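Nrps/pks (Streptomyces albus, PDB 4OPF) is a ketosynthase domain of the AT-less oxazolomycin NRPS/PKS, probably carrying or passing on the acyl chain rather than extending it. Local coordinates at residues E60-D71 with D422-G430. Residues are numbered along the deposited sequence; the frame is centred on the assembly and turned at random.
Sequences EGFDPGHFHLSD and DRPRLARRG
F62 and R429 pair through their backbones. F62 N donates to R429 O at 3.0 Å, and R429 N donates back to F62 O at 3.1 Å. Next to it, G61 CA lies 3.2 Å from R429 O, where a side chain would clash.

D63 ties the next part of the tail. CG is anti to the backbone N (chi1 -170°), which carries the carboxylate to A427. D63 CB lies beside CB of L426, 4.0 Å away. CG faces the A427 backbone. D63 OD2 accepts a nearly straight bond from A427 N at 2.8 Å, met from above the carboxylate plane. D63 OD1 takes H66 N from the opposite face of the carboxylate. Replacing D63 by alanine removes both oxygens, which would probably leave A427 N without this acceptor and H66 N relying on its weak bond to D63 O.

L426 sets CD2 over one face of the H66 ring, 3.8 Å from the centroid, a CH-pi contact. R428 lays CG against G61 O, while its NH2 forms a salt bridge with E86 on helix 79-95. D71 OD1 sits above the R429 guanidinium, 2.9 Å from NH1, so charge alone holds this salt bridge.

The tail after strand 401-408 runs antiparallel alongside the surface loop before helix 71-76 of the ketosynthase, joined by a single hydrogen-bonded pair and by D63, whose OD1 forms an Asx motif.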
loop_
_atom_site.group_PDB
_atom_site.type_symbol
_atom_site.label_atom_id
_atom_site.label_comp_id
_atom_site.label_asym_id
_atom_site.label_seq_id
_atom_site.Cartn_x
_atom_site.Cartn_y
_atom_site.Cartn_z
ATOM N N GLU A 60 -21.133 -22.312 -4.533
ATOM C CA GLU A 60 -21.798 -23.158 -5.526
ATOM C C GLU A 60 -21.287 -22.963 -6.949
ATOM O O GLU A 60 -22.021 -23.159 -7.913
ATOM C CB GLU A 60 -23.291 -22.896 -5.472
ATOM C CG GLU A 60 -23.934 -23.516 -4.255
ATOM C CD GLU A 60 -25.422 -23.443 -4.358
ATOM O OE1 GLU A 60 -25.906 -22.417 -4.890
ATOM O OE2 GLU A 60 -26.089 -24.406 -3.930
ATOM N N GLY A 61 -20.014 -22.612 -7.071
ATOM C CA GLY A 61 -19.452 -22.231 -8.351
ATOM C C GLY A 61 -19.591 -20.737 -8.637
ATOM O O GLY A 61 -19.869 -19.905 -7.737
ATOM N N PHE A 62 -19.398 -20.397 -9.900
ATOM C CA PHE A 62 -19.237 -19.019 -10.302
ATOM C C PHE A 62 -19.934 -18.874 -11.628
ATOM O O PHE A 62 -20.293 -19.884 -12.257
ATOM C CB PHE A 62 -17.741 -18.688 -10.415
ATOM C CG PHE A 62 -16.956 -18.827 -9.101
ATOM C CD1 PHE A 62 -17.098 -17.884 -8.062
ATOM C CD2 PHE A 62 -16.072 -19.899 -8.902
ATOM C CE1 PHE A 62 -16.382 -18.001 -6.869
ATOM C CE2 PHE A 62 -15.373 -20.030 -7.686
ATOM C CZ PHE A 62 -15.516 -19.073 -6.682
ATOM N N ASP A 63 -20.147 -17.633 -12.043
ATOM C CA ASP A 63 -20.676 -17.310 -13.382
ATOM C C ASP A 63 -19.646 -16.509 -14.190
ATOM O O ASP A 63 -19.745 -15.303 -14.270
ATOM C CB ASP A 63 -21.957 -16.505 -13.254
ATOM C CG ASP A 63 -22.681 -16.335 -14.587
ATOM O OD1 ASP A 63 -22.043 -16.485 -15.656
ATOM O OD2 ASP A 63 -23.903 -16.037 -14.551
ATOM N N PRO A 64 -18.654 -17.176 -14.783
ATOM C CA PRO A 64 -17.586 -16.496 -15.541
ATOM C C PRO A 64 -18.144 -15.604 -16.651
ATOM O O PRO A 64 -17.594 -14.513 -16.879
ATOM C CB PRO A 64 -16.808 -17.646 -16.203
ATOM C CG PRO A 64 -17.194 -18.870 -15.443
ATOM C CD PRO A 64 -18.611 -18.632 -14.977
ATOM N N GLY A 65 -19.182 -16.100 -17.328
ATOM C CA GLY A 65 -19.809 -15.421 -18.467
ATOM C C GLY A 65 -20.235 -13.993 -18.147
ATOM O O GLY A 65 -20.003 -13.050 -18.921
ATOM N N HIS A 66 -20.809 -13.824 -16.965
ATOM C CA HIS A 66 -21.266 -12.526 -16.534
ATOM C C HIS A 66 -20.107 -11.587 -16.460
ATOM O O HIS A 66 -20.226 -10.403 -16.762
ATOM C CB HIS A 66 -21.953 -12.621 -15.197
ATOM C CG HIS A 66 -22.755 -11.407 -14.858
ATOM N ND1 HIS A 66 -24.119 -11.344 -15.058
ATOM C CD2 HIS A 66 -22.386 -10.206 -14.349
ATOM C CE1 HIS A 66 -24.556 -10.159 -14.668
ATOM N NE2 HIS A 66 -23.525 -9.446 -14.244
ATOM N N PHE A 67 -18.945 -12.115 -16.132
ATOM C CA PHE A 67 -17.744 -11.288 -16.075
ATOM C C PHE A 67 -16.874 -11.331 -17.307
ATOM O O PHE A 67 -15.686 -10.969 -17.237
ATOM C CB PHE A 67 -16.961 -11.647 -14.779
ATOM C CG PHE A 67 -17.772 -11.406 -13.541
ATOM C CD1 PHE A 67 -17.823 -10.147 -12.998
ATOM C CD2 PHE A 67 -18.595 -12.385 -13.024
ATOM C CE1 PHE A 67 -18.636 -9.905 -11.901
ATOM C CE2 PHE A 67 -19.430 -12.145 -11.962
ATOM C CZ PHE A 67 -19.434 -10.895 -11.376
ATOM N N HIS A 68 -17.429 -11.756 -18.445
ATOM C CA HIS A 68 -16.639 -11.816 -19.677
ATOM C C HIS A 68 -15.434 -12.680 -19.565
ATOM O O HIS A 68 -14.383 -12.412 -20.142
ATOM C CB HIS A 68 -16.267 -10.396 -20.184
ATOM C CG HIS A 68 -17.443 -9.478 -20.222
ATOM N ND1 HIS A 68 -17.449 -8.238 -19.603
ATOM C CD2 HIS A 68 -18.698 -9.670 -20.703
ATOM C CE1 HIS A 68 -18.642 -7.686 -19.761
ATOM N NE2 HIS A 68 -19.420 -8.540 -20.413
ATOM N N LEU A 69 -15.603 -13.805 -18.887
ATOM C CA LEU A 69 -14.529 -14.763 -18.749
ATOM C C LEU A 69 -14.979 -16.077 -19.341
ATOM O O LEU A 69 -16.128 -16.466 -19.219
ATOM C CB LEU A 69 -14.165 -14.993 -17.278
ATOM C CG LEU A 69 -13.531 -13.780 -16.544
ATOM C CD1 LEU A 69 -13.462 -14.032 -15.046
ATOM C CD2 LEU A 69 -12.145 -13.442 -17.110
ATOM N N SER A 70 -14.041 -16.775 -19.930
ATOM C CA SER A 70 -14.321 -18.115 -20.391
ATOM C C SER A 70 -14.196 -19.091 -19.203
ATOM O O SER A 70 -13.672 -18.717 -18.148
ATOM C CB SER A 70 -13.350 -18.496 -21.472
ATOM O OG SER A 70 -12.032 -18.510 -20.992
ATOM N N ASP A 71 -14.683 -20.314 -19.380
ATOM C CA ASP A 71 -14.536 -21.339 -18.363
ATOM C C ASP A 71 -13.088 -21.702 -18.200
ATOM O O ASP A 71 -12.670 -21.998 -17.122
ATOM C CB ASP A 71 -15.307 -22.590 -18.693
ATOM C CG ASP A 71 -16.798 -22.393 -18.619
ATOM O OD1 ASP A 71 -17.265 -21.550 -17.848
ATOM O OD2 ASP A 71 -17.523 -23.090 -19.347
ATOM N N ASP A 422 -31.348 -4.539 -6.922
ATOM C CA ASP A 422 -31.315 -6.005 -6.873
ATOM C C ASP A 422 -29.980 -6.615 -7.407
ATOM O O ASP A 422 -29.446 -6.179 -8.433
ATOM C CB ASP A 422 -32.445 -6.592 -7.751
ATOM C CG ASP A 422 -33.848 -6.423 -7.136
ATOM O OD1 ASP A 422 -33.997 -6.347 -5.884
ATOM O OD2 ASP A 422 -34.809 -6.390 -7.942
ATOM N N ARG A 423 -29.490 -7.646 -6.726
ATOM C CA ARG A 423 -28.370 -8.424 -7.217
ATOM C C ARG A 423 -28.793 -9.142 -8.485
ATOM O O ARG A 423 -29.822 -9.731 -8.510
ATOM C CB ARG A 423 -27.991 -9.471 -6.192
ATOM C CG ARG A 423 -27.372 -8.927 -4.937
ATOM C CD ARG A 423 -27.308 -10.041 -3.901
ATOM N NE ARG A 423 -26.346 -9.681 -2.899
ATOM C CZ ARG A 423 -25.580 -10.521 -2.204
ATOM N NH1 ARG A 423 -25.657 -11.860 -2.405
ATOM N NH2 ARG A 423 -24.713 -9.995 -1.300
ATOM N N PRO A 424 -28.012 -9.092 -9.544
ATOM C CA PRO A 424 -28.422 -9.958 -10.662
ATOM C C PRO A 424 -28.403 -11.433 -10.294
ATOM O O PRO A 424 -27.676 -11.838 -9.382
ATOM C CB PRO A 424 -27.373 -9.685 -11.726
ATOM C CG PRO A 424 -26.189 -9.226 -10.969
ATOM C CD PRO A 424 -26.695 -8.477 -9.762
ATOM N N ARG A 425 -29.236 -12.223 -10.957
ATOM C CA ARG A 425 -29.233 -13.676 -10.756
ATOM C C ARG A 425 -28.088 -14.257 -11.579
ATOM O O ARG A 425 -28.130 -14.244 -12.810
ATOM C CB ARG A 425 -30.548 -14.325 -11.219
ATOM C CG ARG A 425 -31.810 -13.833 -10.515
ATOM C CD ARG A 425 -33.064 -14.193 -11.320
ATOM N NE ARG A 425 -34.091 -13.146 -11.241
ATOM C CZ ARG A 425 -35.343 -13.307 -10.806
ATOM N NH1 ARG A 425 -36.156 -12.258 -10.787
ATOM N NH2 ARG A 425 -35.798 -14.495 -10.401
ATOM N N LEU A 426 -27.068 -14.759 -10.896
ATOM C CA LEU A 426 -25.921 -15.353 -11.556
ATOM C C LEU A 426 -26.180 -16.850 -11.777
ATOM O O LEU A 426 -26.811 -17.497 -10.974
ATOM C CB LEU A 426 -24.684 -15.131 -10.700
ATOM C CG LEU A 426 -24.274 -13.693 -10.439
ATOM C CD1 LEU A 426 -23.018 -13.698 -9.601
ATOM C CD2 LEU A 426 -24.022 -12.937 -11.732
ATOM N N ALA A 427 -25.713 -17.391 -12.887
ATOM C CA ALA A 427 -25.949 -18.805 -13.199
ATOM C C ALA A 427 -24.692 -19.596 -12.877
ATOM O O ALA A 427 -23.831 -19.756 -13.745
ATOM C CB ALA A 427 -26.333 -18.986 -14.667
ATOM N N ARG A 428 -24.604 -20.093 -11.641
ATOM C CA ARG A 428 -23.385 -20.728 -11.141
ATOM C C ARG A 428 -23.120 -22.195 -11.496
ATOM O O ARG A 428 -24.005 -23.046 -11.404
ATOM C CB ARG A 428 -23.348 -20.604 -9.635
ATOM C CG ARG A 428 -22.954 -19.205 -9.202
ATOM C CD ARG A 428 -23.857 -18.747 -8.084
ATOM N NE ARG A 428 -23.237 -17.648 -7.367
ATOM C CZ ARG A 428 -23.911 -16.675 -6.775
ATOM N NH1 ARG A 428 -25.233 -16.634 -6.842
ATOM N NH2 ARG A 428 -23.257 -15.724 -6.125
ATOM N N ARG A 429 -21.863 -22.471 -11.845
ATOM C CA ARG A 429 -21.385 -23.819 -12.114
ATOM C C ARG A 429 -19.927 -23.936 -11.646
ATOM O O ARG A 429 -19.239 -22.904 -11.479
ATOM C CB ARG A 429 -21.523 -24.131 -13.605
ATOM C CG ARG A 429 -21.297 -22.909 -14.485
ATOM C CD ARG A 429 -21.367 -23.234 -15.969
ATOM N NE ARG A 429 -20.841 -22.112 -16.742
ATOM C CZ ARG A 429 -20.528 -22.144 -18.034
ATOM N NH1 ARG A 429 -20.043 -21.047 -18.627
ATOM N NH2 ARG A 429 -20.702 -23.252 -18.747
ATOM N N GLY A 430 -19.496 -25.180 -11.364
ATOM C CA GLY A 430 -18.094 -25.514 -11.049
ATOM C C GLY A 430 -17.460 -26.060 -12.323
ATOM O O GLY A 430 -16.727 -25.339 -13.011
#